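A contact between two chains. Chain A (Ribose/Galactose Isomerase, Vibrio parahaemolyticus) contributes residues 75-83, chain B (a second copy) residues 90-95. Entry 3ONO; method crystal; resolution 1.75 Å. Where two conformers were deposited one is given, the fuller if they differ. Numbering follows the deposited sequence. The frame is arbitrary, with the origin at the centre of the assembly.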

ATOM      1  N   GLY A  75      -8.514   9.279  11.284  1.00 18.24           N
ATOM      2  CA  GLY A  75      -8.625   7.840  10.986  1.00 18.35           C
ATOM      3  C   GLY A  75      -8.076   7.501   9.604  1.00 20.07           C
ATOM      4  O   GLY A  75      -7.297   6.564   9.432  1.00 22.07           O
ATOM      5  N   THR A  76      -8.484   8.269   8.596  1.00 19.37           N
ATOM      6  CA  THR A  76      -7.983   8.050   7.241  1.00 20.38           C
ATOM      7  C   THR A  76      -7.042   9.171   6.795  1.00 20.95           C
ATOM      8  O   THR A  76      -6.418   9.051   5.744  1.00 21.08           O
ATOM      9  CB  THR A  76      -9.132   8.000   6.215  1.00 20.13           C
ATOM     10  OG1 THR A  76      -9.788   9.274   6.192  1.00 19.86           O
ATOM     11  CG2 THR A  76     -10.158   6.932   6.600  1.00 17.87           C
ATOM     12  N   GLY A  77      -6.972  10.260   7.568  1.00 18.68           N
ATOM     13  CA  GLY A  77      -6.216  11.442   7.161  1.00 17.59           C
ATOM     14  C   GLY A  77      -6.976  12.419   6.268  1.00 21.88           C
ATOM     15  O   GLY A  77      -6.533  13.562   6.072  1.00 17.80           O
ATOM     16  N   GLN A  78      -8.110  11.987   5.715  1.00 17.32           N
ATOM     17  CA  GLN A  78      -8.834  12.816   4.737  1.00 16.27           C
ATOM     18  C   GLN A  78      -9.429  14.094   5.337  1.00 18.79           C
ATOM     19  O   GLN A  78      -9.223  15.185   4.804  1.00 17.70           O
ATOM     20  CB  GLN A  78      -9.953  12.016   4.061  1.00 17.30           C
ATOM     21  CG  GLN A  78      -9.467  10.731   3.342  1.00 17.28           C
ATOM     22  CD  GLN A  78      -9.144  10.980   1.878  1.00 18.71           C
ATOM     23  OE1 GLN A  78      -8.633  12.052   1.525  1.00 17.79           O
ATOM     24  NE2 GLN A  78      -9.403   9.977   1.018  1.00 18.17           N
ATOM     25  N   GLY A  79     -10.184  13.969   6.424  1.00 17.05           N
ATOM     26  CA  GLY A  79     -10.787  15.153   7.031  1.00 19.21           C
ATOM     27  C   GLY A  79      -9.716  16.161   7.409  1.00 18.34           C
ATOM     28  O   GLY A  79      -9.821  17.357   7.121  1.00 18.28           O
ATOM     29  N   ALA A  80      -8.658  15.689   8.061  1.00 18.76           N
ATOM     30  CA  ALA A  80      -7.632  16.626   8.518  1.00 19.49           C
ATOM     31  C   ALA A  80      -6.926  17.293   7.329  1.00 19.28           C
ATOM     32  O   ALA A  80      -6.624  18.473   7.365  1.00 17.66           O
ATOM     33  CB  ALA A  80      -6.619  15.919   9.429  1.00 20.70           C
ATOM     34  N   LEU A  81      -6.672  16.527   6.278  0.63 18.54           N
ATOM     35  CA  LEU A  81      -5.994  17.053   5.091  0.63 18.78           C
ATOM     36  C   LEU A  81      -6.842  18.119   4.402  0.63 20.90           C
ATOM     37  O   LEU A  81      -6.341  19.186   3.985  0.63 20.14           O
ATOM     38  CB  LEU A  81      -5.733  15.872   4.150  0.63 18.96           C
ATOM     39  CG  LEU A  81      -5.489  15.908   2.653  0.63 24.52           C
ATOM     40  CD1 LEU A  81      -5.304  14.466   2.236  0.63 13.22           C
ATOM     41  CD2 LEU A  81      -6.623  16.516   1.866  0.63 30.27           C
HETATM   42  N   MSE A  82      -8.141  17.859   4.295  1.00 17.14           N
HETATM   43  CA  MSE A  82      -9.011  18.813   3.595  1.00 16.13           C
HETATM   44  C   MSE A  82      -9.281  20.046   4.458  1.00 17.92           C
HETATM   45  O   MSE A  82      -9.396  21.175   3.940  1.00 18.57           O
HETATM   46  CB  MSE A  82     -10.291  18.125   3.154  1.00 19.65           C
HETATM   47  CG  MSE A  82      -9.989  16.995   2.161  1.00 20.85           C
HETATM   48 SE   MSE A  82     -11.610  16.184   1.495  0.67 26.33          SE
HETATM   49  CE  MSE A  82     -12.361  15.719   3.224  1.00 19.08           C
ATOM     50  N   SER A  83      -9.337  19.825   5.771  1.00 16.64           N
ATOM     51  CA  SER A  83      -9.522  20.915   6.754  1.00 19.29           C
ATOM     52  C   SER A  83      -8.309  21.846   6.791  1.00 21.39           C
ATOM     53  O   SER A  83      -8.451  23.062   6.905  1.00 20.99           O
ATOM     54  CB  SER A  83      -9.765  20.301   8.150  1.00 20.40           C
ATOM     55  OG  SER A  83      -9.816  21.306   9.165  1.00 20.45           O
TER
ATOM     56  N   VAL B  90     -15.209  22.868  -3.104  1.00 20.31           N
ATOM     57  CA  VAL B  90     -14.468  21.718  -3.636  1.00 19.94           C
ATOM     58  C   VAL B  90     -13.855  20.941  -2.492  1.00 18.34           C
ATOM     59  O   VAL B  90     -12.955  21.437  -1.819  1.00 20.01           O
ATOM     60  CB  VAL B  90     -13.335  22.173  -4.577  1.00 17.96           C
ATOM     61  CG1 VAL B  90     -12.638  20.947  -5.196  1.00 18.67           C
ATOM     62  CG2 VAL B  90     -13.913  23.098  -5.668  1.00 19.05           C
ATOM     63  N   VAL B  91     -14.322  19.702  -2.309  1.00 17.85           N
ATOM     64  CA  VAL B  91     -13.923  18.863  -1.201  1.00 18.86           C
ATOM     65  C   VAL B  91     -13.294  17.605  -1.816  1.00 18.93           C
ATOM     66  O   VAL B  91     -14.000  16.705  -2.247  1.00 18.57           O
ATOM     67  CB  VAL B  91     -15.145  18.527  -0.324  1.00 18.89           C
ATOM     68  CG1 VAL B  91     -14.745  17.554   0.783  1.00 20.78           C
ATOM     69  CG2 VAL B  91     -15.735  19.813   0.280  1.00 21.36           C
ATOM     70  N   CYS B  92     -11.960  17.576  -1.883  1.00 17.46           N
ATOM     71  CA  CYS B  92     -11.219  16.569  -2.651  1.00 17.30           C
ATOM     72  C   CYS B  92     -10.410  15.650  -1.745  1.00 19.93           C
ATOM     73  O   CYS B  92      -9.545  16.113  -0.999  1.00 18.38           O
ATOM     74  CB  CYS B  92     -10.261  17.283  -3.633  1.00 16.22           C
ATOM     75  SG  CYS B  92      -9.440  16.153  -4.805  1.00 19.24           S
ATOM     76  N   GLY B  93     -10.687  14.344  -1.798  1.00 17.55           N
ATOM     77  CA  GLY B  93      -9.892  13.386  -1.027  1.00 16.09           C
ATOM     78  C   GLY B  93      -8.779  12.744  -1.862  1.00 20.57           C
ATOM     79  O   GLY B  93      -8.811  12.807  -3.081  1.00 19.09           O
ATOM     80  N   TYR B  94      -7.801  12.111  -1.220  1.00 16.87           N
ATOM     81  CA  TYR B  94      -6.872  11.262  -1.970  1.00 17.78           C
ATOM     82  C   TYR B  94      -7.574   9.941  -2.281  1.00 21.43           C
ATOM     83  O   TYR B  94      -8.521   9.556  -1.603  1.00 19.96           O
ATOM     84  CB  TYR B  94      -5.560  11.012  -1.185  1.00 18.19           C
ATOM     85  CG  TYR B  94      -5.706  10.161   0.064  1.00 19.47           C
ATOM     86  CD1 TYR B  94      -5.827   8.767  -0.028  1.00 18.65           C
ATOM     87  CD2 TYR B  94      -5.717  10.734   1.338  1.00 20.31           C
ATOM     88  CE1 TYR B  94      -5.979   7.961   1.118  1.00 17.14           C
ATOM     89  CE2 TYR B  94      -5.853   9.928   2.499  1.00 20.29           C
ATOM     90  CZ  TYR B  94      -5.982   8.554   2.372  1.00 22.87           C
ATOM     91  OH  TYR B  94      -6.140   7.765   3.493  1.00 19.70           O
ATOM     92  N   CYS B  95      -7.126   9.256  -3.321  0.73 18.62           N
ATOM     93  CA  CYS B  95      -7.680   7.943  -3.587  0.73 19.51           C
ATOM     94  C   CYS B  95      -6.604   7.089  -4.205  0.73 19.30           C
ATOM     95  O   CYS B  95      -6.266   7.286  -5.366  0.73 20.40           O
ATOM     96  CB  CYS B  95      -8.856   8.065  -4.547  0.73 21.02           C
ATOM     97  SG  CYS B  95      -9.865   6.610  -4.486  0.73 21.79           S
TER

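The first turns of a helix in chain A, residues 78-83, lie against a strand of chain B that includes Gly93(B). The two run closer to antiparallel than parallel, with 131° between their directions and a closest axial approach of 8.5 Å. Gln78(A) sits opposite Gly93(B), with CA atoms 5.9 Å apart, and Met82(A), one turn on, sits near Val91(B). Gly77(A) occupies the N-cap position, right before the helix. Its positive phi suits glycine, since a CB would press on the preceding carbonyl.

Three hydrogen bonds join the two stretches, and all involve Tyr94(B). The amide of Gln78(A) reads both polar groups of the Tyr94(B) backbone. Tyr94(B) N donates to Gln78(A) OE1 at 2.9 Å, and Gln78(A) NE2 donates to Tyr94(B) O at 2.8 Å. One side chain thus satisfies a donor and an acceptor of the same residue. The third bond comes from the phenol: Tyr94(B) OH donates to Thr76(A) O at 2.6 Å, in the loop that leads into the helix. Within chain A, Gln78(A) N donates to Thr76(A) OG1 at 3.2 Å, which ties the loop to the helix start.

The bonded amide also covers one face of the Tyr94(B) ring, where Gln78(A) CD lies. At the ring edge, Leu81(A) CD1 meets Tyr94(B) CD2 at 3.9 Å, an apolar contact.

Met82(A) is selenomethionine. Its SE packs against Val91(B) CG1 at 3.5 Å, again apolar. The same SE lies 3.2 Å from Cys92(B) O, so it touches the strand backbone as well. The CA-to-CB bond of Cys92(B) points away from chain A's stretch.

Gly93(B) lets the glutamine come close. Gln78(A) OE1 is 3.1 Å from Gly93(B) CA, and a CB there would clash with that oxygen.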